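Local coordinates for protein amine oxidase (Emericella nidulans, PDB 3PGB) that probably oxidises primary amines to aldehydes, using one copper ion and a topaquinone cofactor made from its own chain in each subunit, at residues F358-G363 / S404-P410; Y486-Y490 / H534-F538. One frame throughout, in Å; residues are numbered along the deposited sequence.

Contact 1 of 2, residues F358-G363 / S404-P410; sequences FNRDTG and SYYGFGP
R360 O and D361 O, two successive carbonyls in the tight turn between strands 352-359 and 363-371, a beta-hairpin, each accept a backbone N-H from the loop 404-410. G409 N reaches R360 O at 3.1 Å, and F408 N meets D361 O at 3.0 Å with an almost straight N-H...O angle of 171°. F408 also turns its ring edge to D361 O, CD2 lying 3.4 Å from that oxygen. Glycine suits positions 407 and 409 because the backbones nearly touch: G407 CA lies 3.2 Å from R360 O, and G409 CA packs against N359 O.

The R360 side chain, bent at chi2, lies along the loop. Its CD packs 3.5 Å from P410 CG, and its guanidinium ends among loop carbonyls, with weak bonds from NH1 to S404 O (2.9 Å) and NH2 to Y405 O (3.0 Å), while Y406 O sits over one face. An arginine suits this place because its several N-H groups can serve more than one carbonyl. D361 pairs with R360 NH1 through OD1, which also forms a salt bridge with R135.

S404 OG is bound by E384 on strand 374-389. N359 holds the turn from within as an Asx motif: with chi1 at 63°, its amide reaches forward along the chain, and OD1 takes the N-H of T362 at 2.8 Å from T362 N.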
loop_
_atom_site.group_PDB
_atom_site.type_symbol
_atom_site.label_atom_id
_atom_site.label_comp_id
_atom_site.label_asym_id
_atom_site.label_seq_id
_atom_site.Cartn_x
_atom_site.Cartn_y
_atom_site.Cartn_z
ATOM N N PHE A 358 -9.091 13.411 22.026
ATOM C CA PHE A 358 -9.653 12.081 22.244
ATOM C C PHE A 358 -11.056 12.138 22.836
ATOM O O PHE A 358 -11.262 12.765 23.870
ATOM C CB PHE A 358 -8.739 11.290 23.182
ATOM C CG PHE A 358 -8.986 9.812 23.170
ATOM C CD1 PHE A 358 -9.858 9.232 24.074
ATOM C CD2 PHE A 358 -8.335 9.002 22.261
ATOM C CE1 PHE A 358 -10.084 7.862 24.065
ATOM C CE2 PHE A 358 -8.553 7.635 22.244
ATOM C CZ PHE A 358 -9.422 7.062 23.150
ATOM N N ASN A 359 -12.016 11.481 22.188
ATOM C CA ASN A 359 -13.372 11.388 22.736
ATOM C C ASN A 359 -13.915 9.963 22.765
ATOM O O ASN A 359 -13.275 9.035 22.274
ATOM C CB ASN A 359 -14.336 12.344 22.012
ATOM C CG ASN A 359 -14.501 12.031 20.542
ATOM O OD1 ASN A 359 -14.332 10.889 20.100
ATOM N ND2 ASN A 359 -14.849 13.053 19.770
ATOM N N ARG A 360 -15.083 9.809 23.384
ATOM C CA ARG A 360 -15.784 8.527 23.500
ATOM C C ARG A 360 -16.240 7.992 22.137
ATOM O O ARG A 360 -16.124 6.804 21.867
ATOM C CB ARG A 360 -16.964 8.672 24.499
ATOM C CG ARG A 360 -18.338 8.063 24.116
ATOM C CD ARG A 360 -18.362 6.569 24.248
ATOM N NE ARG A 360 -19.699 5.989 24.440
ATOM C CZ ARG A 360 -20.614 5.809 23.486
ATOM N NH1 ARG A 360 -20.413 6.208 22.238
ATOM N NH2 ARG A 360 -21.765 5.233 23.796
ATOM N N ASP A 361 -16.744 8.867 21.275
ATOM C CA ASP A 361 -17.352 8.422 20.018
ATOM C C ASP A 361 -16.334 7.855 19.032
ATOM O O ASP A 361 -16.485 6.720 18.576
ATOM C CB ASP A 361 -18.122 9.559 19.346
ATOM C CG ASP A 361 -19.294 10.057 20.176
ATOM O OD1 ASP A 361 -19.742 9.338 21.103
ATOM O OD2 ASP A 361 -19.778 11.179 19.880
ATOM N N THR A 362 -15.305 8.637 18.718
ATOM C CA THR A 362 -14.380 8.297 17.637
ATOM C C THR A 362 -12.925 8.117 18.085
ATOM O O THR A 362 -12.045 7.886 17.257
ATOM C CB THR A 362 -14.430 9.366 16.530
ATOM O OG1 THR A 362 -14.115 10.650 17.084
ATOM C CG2 THR A 362 -15.812 9.415 15.903
ATOM N N GLY A 363 -12.672 8.210 19.387
ATOM C CA GLY A 363 -11.339 7.970 19.917
ATOM C C GLY A 363 -10.376 9.073 19.530
ATOM O O GLY A 363 -10.574 10.223 19.897
ATOM N N SER A 404 -19.539 4.140 16.312
ATOM C CA SER A 404 -19.485 5.219 17.296
ATOM C C SER A 404 -20.645 5.131 18.293
ATOM O O SER A 404 -20.599 5.760 19.345
ATOM C CB SER A 404 -19.442 6.590 16.624
ATOM O OG SER A 404 -20.688 6.931 16.075
ATOM N N TYR A 405 -21.673 4.353 17.963
ATOM C CA TYR A 405 -22.728 4.008 18.920
ATOM C C TYR A 405 -22.113 3.313 20.137
ATOM O O TYR A 405 -22.428 3.647 21.279
ATOM C CB TYR A 405 -23.766 3.091 18.261
ATOM C CG TYR A 405 -24.819 2.555 19.212
ATOM C CD1 TYR A 405 -25.925 3.325 19.561
ATOM C CD2 TYR A 405 -24.708 1.280 19.760
ATOM C CE1 TYR A 405 -26.898 2.840 20.437
ATOM C CE2 TYR A 405 -25.679 0.786 20.640
ATOM C CZ TYR A 405 -26.766 1.576 20.975
ATOM O OH TYR A 405 -27.726 1.101 21.837
ATOM N N TYR A 406 -21.234 2.349 19.884
ATOM C CA TYR A 406 -20.535 1.645 20.953
ATOM C C TYR A 406 -19.392 2.513 21.459
ATOM O O TYR A 406 -19.097 2.526 22.662
ATOM C CB TYR A 406 -20.028 0.291 20.460
ATOM C CG TYR A 406 -21.146 -0.604 19.974
ATOM C CD1 TYR A 406 -21.442 -0.708 18.619
ATOM C CD2 TYR A 406 -21.934 -1.322 20.878
ATOM C CE1 TYR A 406 -22.480 -1.514 18.173
ATOM C CE2 TYR A 406 -22.972 -2.138 20.440
ATOM C CZ TYR A 406 -23.243 -2.228 19.088
ATOM O OH TYR A 406 -24.278 -3.032 18.641
ATOM N N GLY A 407 -18.775 3.245 20.527
ATOM C CA GLY A 407 -17.680 4.163 20.820
ATOM C C GLY A 407 -16.317 3.525 20.618
ATOM O O GLY A 407 -16.097 2.405 21.041
ATOM N N PHE A 408 -15.401 4.243 19.974
ATOM C CA PHE A 408 -14.001 3.811 19.869
ATOM C C PHE A 408 -13.209 4.070 21.160
ATOM O O PHE A 408 -12.349 3.276 21.537
ATOM C CB PHE A 408 -13.312 4.512 18.690
ATOM C CG PHE A 408 -13.683 3.941 17.355
ATOM C CD1 PHE A 408 -12.890 2.974 16.758
ATOM C CD2 PHE A 408 -14.839 4.350 16.703
ATOM C CE1 PHE A 408 -13.229 2.430 15.530
ATOM C CE2 PHE A 408 -15.184 3.803 15.474
ATOM C CZ PHE A 408 -14.371 2.840 14.892
ATOM N N GLY A 409 -13.498 5.184 21.826
ATOM C CA GLY A 409 -12.795 5.579 23.048
ATOM C C GLY A 409 -12.865 4.623 24.233
ATOM O O GLY A 409 -11.879 4.472 24.956
ATOM N N PRO A 410 -14.030 3.993 24.468
ATOM C CA PRO A 410 -14.139 3.041 25.582
ATOM C C PRO A 410 -13.326 1.757 25.398
ATOM O O PRO A 410 -12.957 1.107 26.382
ATOM C CB PRO A 410 -15.638 2.704 25.614
ATOM C CG PRO A 410 -16.296 3.824 24.944
ATOM C CD PRO A 410 -15.348 4.280 23.879
#

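Contact 2 of 2, residues Y486-Y490 / H534-F538; sequences YMFSY and HVLNF. With CU (copper (II) ion), chain D.
Y486 and H534 approach each other near the copper site of the amine oxidase domain, on two strands whose axes stay 11.8 Å apart and which therefore meet through side chains alone. Strand 486-492 pairs with strands 464-479 and 498-504, and strand 532-542 with 374-389 and 686-698, so the contact lies between layers of the beta-sandwich.

All six contacting side chains place CG beside the backbone N and anti to the carbonyl carbon. In Y486 (chi1 -67°) this carries the phenol across to the imidazole edge, where the ring planes stand at 85°. In H534 (chi1 -70°) it holds the imidazole with ND1 facing Y486 and NE2 facing the copper. A water lies 2.7 Å from Y486 OH and accepts from H534 ND1 at 2.8 Å, bridging the two groups.

Farther along, L536 sends CD2 over one face of the Y486 ring and to the edge of the F488 ring, 3.7 Å from CE2; this one methyl fills the angle between the two rings. F538 offers its edge to two partners: CZ lies 3.9 Å from F488 CD2, and CE2 lies 3.5 Å from Y490 OH. Y486 and F488 pack on V502, and Y490 and F538 on V500, of strand 498-504; broad aromatic rings suit this buried space between strands.

H534 binds copper through NE2 at 2.1 Å, together with H532 and H698. The ND1-to-water geometry is consistent with a proton on ND1, with NE2 giving its lone pair to copper; the water and Y486 then lie in the second shell and probably restrain the turn of the imidazole.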
loop_
_atom_site.group_PDB
_atom_site.type_symbol
_atom_site.label_atom_id
_atom_site.label_comp_id
_atom_site.label_asym_id
_atom_site.label_seq_id
_atom_site.Cartn_x
_atom_site.Cartn_y
_atom_site.Cartn_z
ATOM N N TYR A 486 -9.520 -2.727 15.332
ATOM C CA TYR A 486 -9.084 -1.718 14.387
ATOM C C TYR A 486 -7.812 -1.079 14.903
ATOM O O TYR A 486 -7.798 -0.561 16.012
ATOM C CB TYR A 486 -10.154 -0.644 14.221
ATOM C CG TYR A 486 -11.417 -1.133 13.561
ATOM C CD1 TYR A 486 -11.441 -1.437 12.199
ATOM C CD2 TYR A 486 -12.597 -1.275 14.287
ATOM C CE1 TYR A 486 -12.614 -1.877 11.576
ATOM C CE2 TYR A 486 -13.771 -1.713 13.681
ATOM C CZ TYR A 486 -13.775 -2.014 12.324
ATOM O OH TYR A 486 -14.940 -2.453 11.721
ATOM N N MET A 487 -6.747 -1.119 14.107
ATOM C CA MET A 487 -5.498 -0.451 14.461
ATOM C C MET A 487 -5.336 0.768 13.568
ATOM O O MET A 487 -5.176 0.630 12.361
ATOM C CB MET A 487 -4.306 -1.406 14.294
ATOM C CG MET A 487 -2.927 -0.756 14.497
ATOM S SD MET A 487 -1.542 -1.894 14.221
ATOM C CE MET A 487 -1.401 -2.638 15.852
ATOM N N PHE A 488 -5.387 1.955 14.168
ATOM C CA PHE A 488 -5.254 3.208 13.431
ATOM C C PHE A 488 -3.855 3.764 13.591
ATOM O O PHE A 488 -3.311 3.754 14.686
ATOM C CB PHE A 488 -6.249 4.237 13.946
ATOM C CG PHE A 488 -7.672 3.830 13.772
ATOM C CD1 PHE A 488 -8.378 3.266 14.820
ATOM C CD2 PHE A 488 -8.308 4.002 12.549
ATOM C CE1 PHE A 488 -9.693 2.885 14.658
ATOM C CE2 PHE A 488 -9.629 3.621 12.380
ATOM C CZ PHE A 488 -10.321 3.061 13.437
ATOM N N SER A 489 -3.288 4.280 12.504
ATOM C CA SER A 489 -1.937 4.827 12.531
ATOM C C SER A 489 -1.857 6.136 11.743
ATOM O O SER A 489 -2.363 6.216 10.623
ATOM C CB SER A 489 -0.952 3.810 11.955
ATOM O OG SER A 489 -1.047 2.562 12.620
ATOM N N TYR A 490 -1.233 7.155 12.335
ATOM C CA TYR A 490 -0.958 8.410 11.642
ATOM C C TYR A 490 0.536 8.531 11.413
ATOM O O TYR A 490 1.303 8.593 12.364
ATOM C CB TYR A 490 -1.471 9.602 12.443
ATOM C CG TYR A 490 -2.972 9.688 12.434
ATOM C CD1 TYR A 490 -3.728 9.171 13.486
ATOM C CD2 TYR A 490 -3.642 10.250 11.355
ATOM C CE1 TYR A 490 -5.110 9.230 13.467
ATOM C CE2 TYR A 490 -5.021 10.316 11.330
ATOM C CZ TYR A 490 -5.748 9.803 12.385
ATOM O OH TYR A 490 -7.115 9.878 12.349
ATOM N N HIS A 534 -16.168 -2.818 5.065
ATOM C CA HIS A 534 -15.667 -1.887 6.051
ATOM C C HIS A 534 -15.572 -0.547 5.353
ATOM O O HIS A 534 -14.934 -0.444 4.298
ATOM C CB HIS A 534 -14.271 -2.273 6.526
ATOM C CG HIS A 534 -14.225 -3.512 7.359
ATOM N ND1 HIS A 534 -14.518 -3.515 8.704
ATOM C CD2 HIS A 534 -13.880 -4.781 7.044
ATOM C CE1 HIS A 534 -14.372 -4.738 9.178
ATOM N NE2 HIS A 534 -13.983 -5.525 8.191
ATOM N N VAL A 535 -16.208 0.471 5.917
ATOM C CA VAL A 535 -16.022 1.827 5.426
ATOM C C VAL A 535 -15.827 2.705 6.643
ATOM O O VAL A 535 -16.678 2.730 7.530
ATOM C CB VAL A 535 -17.219 2.332 4.583
ATOM C CG1 VAL A 535 -16.884 3.668 3.951
ATOM C CG2 VAL A 535 -17.597 1.327 3.508
ATOM N N LEU A 536 -14.688 3.391 6.692
ATOM C CA LEU A 536 -14.352 4.254 7.817
ATOM C C LEU A 536 -14.124 5.662 7.304
ATOM O O LEU A 536 -13.259 5.878 6.465
ATOM C CB LEU A 536 -13.106 3.736 8.538
ATOM C CG LEU A 536 -13.244 2.341 9.164
ATOM C CD1 LEU A 536 -12.788 1.262 8.201
ATOM C CD2 LEU A 536 -12.454 2.252 10.462
ATOM N N ASN A 537 -14.911 6.613 7.807
ATOM C CA ASN A 537 -14.887 7.998 7.311
ATOM C C ASN A 537 -13.946 8.854 8.130
ATOM O O ASN A 537 -13.971 8.799 9.353
ATOM C CB ASN A 537 -16.289 8.623 7.341
ATOM C CG ASN A 537 -16.377 9.912 6.525
ATOM O OD1 ASN A 537 -16.592 11.005 7.069
ATOM N ND2 ASN A 537 -16.203 9.789 5.215
ATOM N N PHE A 538 -13.136 9.658 7.445
ATOM C CA PHE A 538 -12.181 10.548 8.095
ATOM C C PHE A 538 -12.408 11.983 7.654
ATOM O O PHE A 538 -12.603 12.242 6.465
ATOM C CB PHE A 538 -10.753 10.131 7.748
ATOM C CG PHE A 538 -10.278 8.909 8.483
ATOM C CD1 PHE A 538 -10.543 7.644 7.993
ATOM C CD2 PHE A 538 -9.552 9.030 9.652
ATOM C CE1 PHE A 538 -10.098 6.515 8.666
ATOM C CE2 PHE A 538 -9.105 7.908 10.331
ATOM C CZ PHE A 538 -9.377 6.654 9.842
HETATM CU CU CU D . -13.775 -7.577 7.871
HETATM O O HOH W 1 -15.226 -0.959 9.485
HETATM O O HOH W 2 -13.575 -8.466 10.178
#

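The two contacts lie about 13 Å apart between centres, both inside the amine oxidase domain, and follow in series along the chain: contact 1 is complete before contact 2 begins. Strand 374-389, beside 532-542, lines both, since F408 of contact 1 packs on its L382 and A385, which F488 and L536 of contact 2 also touch. The contacts meet directly where F408 CE1 comes 3.6 Å from F488 CZ. D403, the predicted proton acceptor, immediately precedes loop 404-410 and touches Y486. Contact 1 thus borders the predicted base through F408, whose side chain stays about 13 Å from the copper, whereas contact 2 includes a copper ligand.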